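Local coordinates for calcium-regulated actin-bundling protein (Dictyostelium discoideum, PDB 4X3N) that binds and bundles actin filaments under calcium regulation and may contribute to the shape and reorganization of filopodia and pseudopodia during cell movement, at residues V85-D89 with I197-E202; V248-S252 with I276-N280; L190-N194 with D282-K286. All blocks are in the same frame, centred on the assembly; numbering follows the deposited sequence.

How the contacts relate
Contacts 1 and 3 both use helix 181-211; contact 2 joins two helices that pack against it. Contact 3 lies between the other two, its centre about 12 Å from that of contact 1 and about 11 Å from that of contact 2. Contacts 2 and 3 share helix 273-290 and touch directly: Leu190 CD1 packs 3.9 Å from Val248 CG2, so that helices 181-211, 232-255 and 273-290 meet there. Contact 1 adjoins contact 3 only in sequence, and brings in the loop between helix 61-79 and strand 93-95. Contacts 1 and 2 remain apart, their nearest atoms separated by about 11 Å. None of the three includes a ligand of the calcium ion (Asp144, Asn146, Asp148, Arg150, Glu155).

Contact 1 (V85-D89 with I197-E202); sequences VFKYD and IRAYEE
Phe86 lays its ring against one side of helix 181-211, with Glu201 CB 3.3 Å from the ring centroid and 7° off the ring normal, a close CH-pi contact over the face. With chi1 at 63°, Phe86 CG sits between its backbone N and carbonyl carbon, which turns the ring onto Glu201 while Glu202 CG comes to its edge. Glu201 bends its carboxylate off toward Tyr290 OH, its hydrogen-bond partner on helix 273-290. Beside this packed part, Arg198 reaches across the loop. Its NE donates to Phe86 O over 2.7 Å, and its outer nitrogens close end-on upon a single carboxylate oxygen: NH1 lies 2.9 Å and NH2 3.1 Å from Asp89 OD1, both approaching from the same face of the carboxylate. Three bonds to the loop thus restrain the guanidinium, with Lys87 CA over one of its faces. Elsewhere the contact is looser. Near NH2 a water joins Arg198 and Phe86 O through weak bonds; at the other, exposed edge, Lys87 NZ forms a long salt bridge (3.6 Å) with Glu202 OE2. CH-pi packing beside an end-on arginine-carboxylate salt bridge makes this a tertiary loop-to-helix contact, fastening the connection between helix 61-79 and strand 93-95 to helix 181-211.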
loop_
_atom_site.group_PDB
_atom_site.type_symbol
_atom_site.label_atom_id
_atom_site.label_comp_id
_atom_site.label_asym_id
_atom_site.label_seq_id
_atom_site.Cartn_x
_atom_site.Cartn_y
_atom_site.Cartn_z
ATOM N N VAL A 85 -11.215 20.502 0.352
ATOM C CA VAL A 85 -10.756 20.463 -1.050
ATOM C C VAL A 85 -9.518 21.275 -1.321
ATOM O O VAL A 85 -8.740 20.889 -2.146
ATOM C CB VAL A 85 -11.855 20.831 -2.078
ATOM C CG1 VAL A 85 -13.056 19.897 -1.914
ATOM C CG2 VAL A 85 -12.309 22.243 -1.920
ATOM N N PHE A 86 -9.340 22.397 -0.629
ATOM C CA PHE A 86 -8.212 23.290 -0.869
ATOM C C PHE A 86 -6.919 22.793 -0.292
ATOM O O PHE A 86 -5.869 23.415 -0.500
ATOM C CB PHE A 86 -8.500 24.739 -0.384
ATOM C CG PHE A 86 -8.717 24.868 1.080
ATOM C CD1 PHE A 86 -7.638 25.055 1.927
ATOM C CD2 PHE A 86 -10.003 24.844 1.626
ATOM C CE1 PHE A 86 -7.809 25.202 3.280
ATOM C CE2 PHE A 86 -10.199 25.006 2.990
ATOM C CZ PHE A 86 -9.092 25.161 3.822
ATOM N N LYS A 87 -6.957 21.666 0.391
ATOM C CA LYS A 87 -5.729 21.025 0.894
ATOM C C LYS A 87 -5.479 19.709 0.132
ATOM O O LYS A 87 -4.650 18.894 0.503
ATOM C CB LYS A 87 -5.887 20.728 2.347
ATOM C CG LYS A 87 -6.242 21.948 3.188
ATOM C CD LYS A 87 -6.646 21.517 4.600
ATOM C CE LYS A 87 -5.404 21.173 5.412
ATOM N NZ LYS A 87 -4.526 22.397 5.543
ATOM N N TYR A 88 -6.200 19.477 -0.943
ATOM C CA TYR A 88 -6.097 18.189 -1.587
ATOM C C TYR A 88 -5.202 18.292 -2.792
ATOM O O TYR A 88 -5.472 19.093 -3.640
ATOM C CB TYR A 88 -7.528 17.752 -1.917
ATOM C CG TYR A 88 -7.592 16.582 -2.786
ATOM C CD1 TYR A 88 -7.002 15.391 -2.398
ATOM C CD2 TYR A 88 -8.227 16.642 -4.038
ATOM C CE1 TYR A 88 -7.094 14.282 -3.203
ATOM C CE2 TYR A 88 -8.271 15.550 -4.858
ATOM C CZ TYR A 88 -7.682 14.396 -4.445
ATOM O OH TYR A 88 -7.718 13.306 -5.207
ATOM N N ASP A 89 -4.133 17.492 -2.896
ATOM C CA ASP A 89 -3.332 17.442 -4.101
ATOM C C ASP A 89 -3.934 16.263 -4.914
ATOM O O ASP A 89 -4.022 15.123 -4.442
ATOM C CB ASP A 89 -1.870 17.149 -3.820
ATOM C CG ASP A 89 -1.185 18.211 -2.967
ATOM O OD1 ASP A 89 -1.407 19.401 -3.193
ATOM O OD2 ASP A 89 -0.401 17.819 -2.075
ATOM N N ILE A 197 -5.790 29.796 -4.197
ATOM C CA ILE A 197 -6.958 29.436 -3.433
ATOM C C ILE A 197 -6.545 28.761 -2.155
ATOM O O ILE A 197 -7.055 29.101 -1.068
ATOM C CB ILE A 197 -7.856 28.463 -4.227
ATOM C CG1 ILE A 197 -8.642 29.207 -5.300
ATOM C CG2 ILE A 197 -8.775 27.759 -3.248
ATOM C CD1 ILE A 197 -9.300 28.308 -6.350
ATOM N N ARG A 198 -5.620 27.792 -2.237
ATOM C CA ARG A 198 -5.092 27.143 -0.984
ATOM C C ARG A 198 -4.484 28.186 -0.052
ATOM O O ARG A 198 -4.771 28.189 1.096
ATOM C CB ARG A 198 -4.071 26.044 -1.287
ATOM C CG ARG A 198 -3.224 25.517 -0.100
ATOM C CD ARG A 198 -2.393 24.275 -0.461
ATOM N NE ARG A 198 -3.209 23.308 -1.176
ATOM C CZ ARG A 198 -2.782 22.143 -1.671
ATOM N NH1 ARG A 198 -1.521 21.771 -1.549
ATOM N NH2 ARG A 198 -3.636 21.336 -2.280
ATOM N N ALA A 199 -3.582 29.012 -0.555
ATOM C CA ALA A 199 -2.961 30.053 0.253
ATOM C C ALA A 199 -4.047 30.911 0.947
ATOM O O ALA A 199 -3.989 31.122 2.156
ATOM C CB ALA A 199 -2.095 30.945 -0.630
ATOM N N TYR A 200 -5.034 31.381 0.192
ATOM C CA TYR A 200 -6.153 32.179 0.747
ATOM C C TYR A 200 -7.024 31.453 1.775
ATOM O O TYR A 200 -7.289 31.961 2.872
ATOM C CB TYR A 200 -7.013 32.720 -0.385
ATOM C CG TYR A 200 -8.366 33.308 0.023
ATOM C CD1 TYR A 200 -8.475 34.607 0.541
ATOM C CD2 TYR A 200 -9.532 32.611 -0.214
ATOM C CE1 TYR A 200 -9.703 35.151 0.855
ATOM C CE2 TYR A 200 -10.776 33.148 0.084
ATOM C CZ TYR A 200 -10.857 34.408 0.619
ATOM O OH TYR A 200 -12.102 34.890 0.935
ATOM N N GLU A 201 -7.433 30.239 1.458
ATOM C CA GLU A 201 -8.242 29.474 2.408
ATOM C C GLU A 201 -7.428 29.027 3.591
ATOM O O GLU A 201 -7.959 28.907 4.685
ATOM C CB GLU A 201 -8.895 28.270 1.759
ATOM C CG GLU A 201 -9.818 28.653 0.651
ATOM C CD GLU A 201 -11.219 29.108 1.082
ATOM O OE1 GLU A 201 -11.503 29.354 2.252
ATOM O OE2 GLU A 201 -12.030 29.256 0.162
ATOM N N GLU A 202 -6.109 28.834 3.443
ATOM C CA GLU A 202 -5.349 28.417 4.668
ATOM C C GLU A 202 -5.225 29.557 5.641
ATOM O O GLU A 202 -5.338 29.392 6.870
ATOM C CB GLU A 202 -3.975 27.818 4.311
ATOM C CG GLU A 202 -4.102 26.324 3.976
ATOM C CD GLU A 202 -2.854 25.722 3.360
ATOM O OE1 GLU A 202 -1.923 26.515 3.073
ATOM O OE2 GLU A 202 -2.826 24.474 3.163
HETATM O O HOH W 1 -5.290 22.705 -3.760
#

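Contact 2 (V248-S252 with I276-N280); sequences VRTAS and IWWMN
Asn280 and Ser252 make the polar link between helices 232-255 and 273-290: Asn280 ND2 donates to Ser252 OG over 3.0 Å, nearly straight at 160° and within the plane of the amide. Around this bond the neighbouring side chains are apolar. Val248 CG1 lies 3.5 Å from Asn280 OD1, Val248 CG2 faces Met279 CB, and Ile276 CG2 covers the serine hydroxyl. Ala251 CB receives the methionine methyl, Met279 CE, at 4.2 Å. In the next shell each polar group is tied back to its own helix. Ser252 OG donates to Val248 O over 2.6 Å, from above the carbonyl plane, and Asn280 ND2 also donates to Ile276 O. The two bonds from ND2, to Ser252 OG and to Ile276 O, fix the rotation of the amide; with chi1 at -79°, Asn280 CG stands beside its own backbone N, which lets ND2 reach back one turn. An alanine here is likely to leave Ser252 OG without this donor and open a gap beside Val248 CG1. Farther out, Tyr260 packs on Ser252, Ile276 and Asn280, while Ala186 and Leu190 lie against Val248 and Met279. The axes of segments 248-252 and 276-280 approach to 10.2 Å, with 161° between their directions: antiparallel helix packing within a helical bundle.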
loop_
_atom_site.group_PDB
_atom_site.type_symbol
_atom_site.label_atom_id
_atom_site.label_comp_id
_atom_site.label_asym_id
_atom_site.label_seq_id
_atom_site.Cartn_x
_atom_site.Cartn_y
_atom_site.Cartn_z
ATOM N N VAL A 248 -6.403 30.942 -20.879
ATOM C CA VAL A 248 -7.491 30.054 -21.436
ATOM C C VAL A 248 -8.003 30.600 -22.774
ATOM O O VAL A 248 -8.047 29.866 -23.777
ATOM C CB VAL A 248 -8.617 29.882 -20.417
ATOM C CG1 VAL A 248 -9.873 29.325 -21.045
ATOM C CG2 VAL A 248 -8.129 28.931 -19.325
ATOM N N ARG A 249 -8.316 31.900 -22.795
ATOM C CA ARG A 249 -8.671 32.611 -24.042
ATOM C C ARG A 249 -7.679 32.404 -25.178
ATOM O O ARG A 249 -8.079 32.006 -26.272
ATOM C CB ARG A 249 -8.816 34.119 -23.793
ATOM C CG ARG A 249 -10.156 34.469 -23.156
ATOM C CD ARG A 249 -10.879 35.663 -23.803
ATOM N NE ARG A 249 -10.491 36.944 -23.187
ATOM C CZ ARG A 249 -10.858 37.370 -21.966
ATOM N NH1 ARG A 249 -11.630 36.626 -21.194
ATOM N NH2 ARG A 249 -10.440 38.554 -21.506
ATOM N N THR A 250 -6.396 32.694 -24.957
ATOM C CA THR A 250 -5.490 32.557 -26.086
ATOM C C THR A 250 -5.403 31.124 -26.535
ATOM O O THR A 250 -5.403 30.860 -27.738
ATOM C CB THR A 250 -4.076 33.259 -26.002
ATOM O OG1 THR A 250 -3.026 32.313 -25.849
ATOM C CG2 THR A 250 -3.981 34.317 -24.990
ATOM N N ALA A 251 -5.389 30.171 -25.613
ATOM C CA ALA A 251 -5.491 28.748 -26.000
ATOM C C ALA A 251 -6.779 28.427 -26.757
ATOM O O ALA A 251 -6.759 27.716 -27.740
ATOM C CB ALA A 251 -5.428 27.855 -24.773
ATOM N N SER A 252 -7.894 28.948 -26.304
ATOM C CA SER A 252 -9.188 28.610 -26.916
ATOM C C SER A 252 -9.267 29.214 -28.352
ATOM O O SER A 252 -9.560 28.524 -29.329
ATOM C CB SER A 252 -10.311 29.128 -26.009
ATOM O OG SER A 252 -10.185 28.591 -24.660
ATOM N N ILE A 276 -10.036 22.216 -24.223
ATOM C CA ILE A 276 -10.579 23.561 -24.317
ATOM C C ILE A 276 -11.822 23.619 -23.505
ATOM O O ILE A 276 -11.956 24.479 -22.660
ATOM C CB ILE A 276 -10.774 24.041 -25.788
ATOM C CG1 ILE A 276 -9.451 24.134 -26.551
ATOM C CG2 ILE A 276 -11.524 25.358 -25.810
ATOM C CD1 ILE A 276 -8.381 24.974 -25.878
ATOM N N TRP A 277 -12.725 22.652 -23.668
ATOM C CA TRP A 277 -13.945 22.649 -22.874
ATOM C C TRP A 277 -13.629 22.590 -21.344
ATOM O O TRP A 277 -14.246 23.277 -20.529
ATOM C CB TRP A 277 -14.840 21.450 -23.288
ATOM C CG TRP A 277 -16.163 21.376 -22.506
ATOM C CD1 TRP A 277 -17.397 21.871 -22.904
ATOM C CD2 TRP A 277 -16.378 20.792 -21.218
ATOM N NE1 TRP A 277 -18.343 21.616 -21.944
ATOM C CE2 TRP A 277 -17.746 20.979 -20.891
ATOM C CE3 TRP A 277 -15.547 20.154 -20.292
ATOM C CZ2 TRP A 277 -18.290 20.549 -19.676
ATOM C CZ3 TRP A 277 -16.089 19.713 -19.096
ATOM C CH2 TRP A 277 -17.454 19.915 -18.798
ATOM N N TRP A 278 -12.675 21.740 -20.949
ATOM C CA TRP A 278 -12.436 21.511 -19.501
ATOM C C TRP A 278 -11.905 22.769 -18.859
ATOM O O TRP A 278 -12.338 23.196 -17.804
ATOM C CB TRP A 278 -11.406 20.385 -19.320
ATOM C CG TRP A 278 -11.247 19.943 -17.910
ATOM C CD1 TRP A 278 -10.397 20.490 -16.950
ATOM C CD2 TRP A 278 -11.918 18.861 -17.266
ATOM N NE1 TRP A 278 -10.485 19.792 -15.814
ATOM C CE2 TRP A 278 -11.418 18.790 -15.959
ATOM C CE3 TRP A 278 -12.871 17.917 -17.673
ATOM C CZ2 TRP A 278 -11.879 17.839 -15.036
ATOM C CZ3 TRP A 278 -13.315 16.960 -16.753
ATOM C CH2 TRP A 278 -12.808 16.914 -15.476
ATOM N N MET A 279 -10.942 23.368 -19.528
ATOM C CA MET A 279 -10.330 24.570 -18.966
ATOM C C MET A 279 -11.308 25.702 -18.836
ATOM O O MET A 279 -11.322 26.399 -17.852
ATOM C CB MET A 279 -9.136 24.985 -19.827
ATOM C CG MET A 279 -7.948 24.076 -19.605
ATOM S SD MET A 279 -6.435 24.700 -20.360
ATOM C CE MET A 279 -7.009 25.148 -22.041
ATOM N N ASN A 280 -12.177 25.869 -19.819
ATOM C CA ASN A 280 -13.263 26.887 -19.712
ATOM C C ASN A 280 -14.222 26.564 -18.636
ATOM O O ASN A 280 -14.576 27.401 -17.844
ATOM C CB ASN A 280 -13.955 27.093 -21.063
ATOM C CG ASN A 280 -13.140 28.011 -22.006
ATOM O OD1 ASN A 280 -13.232 29.209 -21.913
ATOM N ND2 ASN A 280 -12.331 27.443 -22.869
#

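Contact 3 (L190-N194 with D282-K286)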
loop_
_atom_site.group_PDB
_atom_site.type_symbol
_atom_site.label_atom_id
_atom_site.label_comp_id
_atom_site.label_asym_id
_atom_site.label_seq_id
_atom_site.Cartn_x
_atom_site.Cartn_y
_atom_site.Cartn_z
ATOM N N LEU A 190 -4.306 27.772 -14.592
ATOM C CA LEU A 190 -5.379 27.262 -13.729
ATOM C C LEU A 190 -4.834 26.598 -12.445
ATOM O O LEU A 190 -5.359 26.829 -11.378
ATOM C CB LEU A 190 -6.310 26.348 -14.515
ATOM C CG LEU A 190 -7.306 27.080 -15.441
ATOM C CD1 LEU A 190 -7.883 26.196 -16.522
ATOM C CD2 LEU A 190 -8.398 27.773 -14.673
ATOM N N GLU A 191 -3.742 25.846 -12.522
ATOM C CA GLU A 191 -3.199 25.225 -11.345
ATOM C C GLU A 191 -2.665 26.317 -10.408
ATOM O O GLU A 191 -2.739 26.204 -9.194
ATOM C CB GLU A 191 -2.115 24.177 -11.668
ATOM C CG GLU A 191 -1.434 23.626 -10.429
ATOM C CD GLU A 191 -2.419 23.085 -9.353
ATOM O OE1 GLU A 191 -3.553 22.644 -9.719
ATOM O OE2 GLU A 191 -2.066 23.112 -8.134
ATOM N N GLU A 192 -2.129 27.381 -10.960
ATOM C CA GLU A 192 -1.707 28.477 -10.112
ATOM C C GLU A 192 -2.937 29.145 -9.391
ATOM O O GLU A 192 -2.820 29.595 -8.284
ATOM C CB GLU A 192 -0.896 29.448 -10.965
ATOM C CG GLU A 192 -0.599 30.786 -10.321
ATOM C CD GLU A 192 0.296 30.691 -9.119
ATOM O OE1 GLU A 192 1.054 29.730 -9.064
ATOM O OE2 GLU A 192 0.206 31.573 -8.236
ATOM N N VAL A 193 -4.117 29.197 -9.995
ATOM C CA VAL A 193 -5.274 29.606 -9.240
ATOM C C VAL A 193 -5.503 28.669 -8.055
ATOM O O VAL A 193 -5.824 29.130 -6.962
ATOM C CB VAL A 193 -6.544 29.676 -10.087
ATOM C CG1 VAL A 193 -7.752 29.993 -9.236
ATOM C CG2 VAL A 193 -6.419 30.665 -11.233
ATOM N N ASN A 194 -5.392 27.342 -8.251
ATOM C CA ASN A 194 -5.533 26.444 -7.127
ATOM C C ASN A 194 -4.530 26.783 -6.035
ATOM O O ASN A 194 -4.871 26.840 -4.838
ATOM C CB ASN A 194 -5.367 25.008 -7.534
ATOM C CG ASN A 194 -6.551 24.548 -8.370
ATOM O OD1 ASN A 194 -7.647 25.036 -8.190
ATOM N ND2 ASN A 194 -6.314 23.657 -9.295
ATOM N N ASP A 282 -13.634 24.922 -15.956
ATOM C CA ASP A 282 -12.951 25.010 -14.672
ATOM C C ASP A 282 -12.754 26.480 -14.279
ATOM O O ASP A 282 -13.038 26.896 -13.149
ATOM C CB ASP A 282 -11.650 24.270 -14.834
ATOM C CG ASP A 282 -10.991 23.986 -13.535
ATOM O OD1 ASP A 282 -11.670 23.364 -12.699
ATOM O OD2 ASP A 282 -9.802 24.328 -13.376
ATOM N N LEU A 283 -12.319 27.278 -15.250
ATOM C CA LEU A 283 -12.269 28.736 -15.100
ATOM C C LEU A 283 -13.590 29.274 -14.671
ATOM O O LEU A 283 -13.664 30.051 -13.743
ATOM C CB LEU A 283 -11.922 29.403 -16.400
ATOM C CG LEU A 283 -11.832 30.924 -16.399
ATOM C CD1 LEU A 283 -10.614 31.400 -15.576
ATOM C CD2 LEU A 283 -11.763 31.405 -17.864
ATOM N N GLU A 284 -14.644 28.854 -15.356
ATOM C CA GLU A 284 -16.000 29.282 -14.988
ATOM C C GLU A 284 -16.303 29.002 -13.501
ATOM O O GLU A 284 -16.728 29.891 -12.765
ATOM C CB GLU A 284 -16.974 28.560 -15.946
ATOM C CG GLU A 284 -18.464 28.687 -15.666
ATOM C CD GLU A 284 -19.323 27.691 -16.514
ATOM O OE1 GLU A 284 -20.413 27.310 -16.056
ATOM O OE2 GLU A 284 -18.931 27.269 -17.630
ATOM N N GLU A 285 -16.070 27.765 -13.067
ATOM C CA GLU A 285 -16.268 27.333 -11.676
ATOM C C GLU A 285 -15.453 28.205 -10.722
ATOM O O GLU A 285 -15.953 28.776 -9.739
ATOM C CB GLU A 285 -15.829 25.857 -11.531
ATOM C CG GLU A 285 -16.314 25.134 -10.275
ATOM C CD GLU A 285 -17.812 25.054 -10.219
ATOM O OE1 GLU A 285 -18.426 25.123 -11.299
ATOM O OE2 GLU A 285 -18.376 24.949 -9.106
ATOM N N LYS A 286 -14.196 28.378 -11.065
ATOM C CA LYS A 286 -13.345 29.181 -10.222
ATOM C C LYS A 286 -13.868 30.579 -10.079
ATOM O O LYS A 286 -13.850 31.114 -8.955
ATOM C CB LYS A 286 -11.891 29.143 -10.723
ATOM C CG LYS A 286 -11.170 27.842 -10.342
ATOM C CD LYS A 286 -10.123 27.465 -11.363
ATOM C CE LYS A 286 -8.985 26.630 -10.728
ATOM N NZ LYS A 286 -9.346 25.245 -10.303
#
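Lys286 reaches Asn194 with its ammonium and lays its methylenes along Leu190 and Val193, carrying most of the contact. Among the polar interactions, Lys286 NZ donates to Asn194 OD1 over 2.7 Å, tilted from the carbonyl plane of the amide. The same ammonium makes a weak bond, part of a salt bridge, to Asp282 OD2 at 3.2 Å, one turn earlier on its own helix. The side chain runs out nearly extended and bends only at chi4 (70°), turning NZ off the line of its methylenes. The Asn194 amide is held from its other end as well: ND2 donates to Glu191 OE1 almost straight, at 176°, within the amide plane and from above the carboxylate. Asp282 OD1 finds its partner elsewhere, in Tyr65 OH. The apolar contacts follow the lysine stem. Lys286 CD packs on Leu190 CD2 at 3.7 Å. Lys286 CE lies 3.9 Å from Val193 CG1. Leu190 CD2 continues to Leu283 CB, 4.2 Å away. Segments 190-194 and 282-286 run broadly parallel, with 28° between their directions and 11.1 Å between their axes at closest approach, and helix 232-255 packs alongside, its Leu237, Leu241 and Ala244 against Val193.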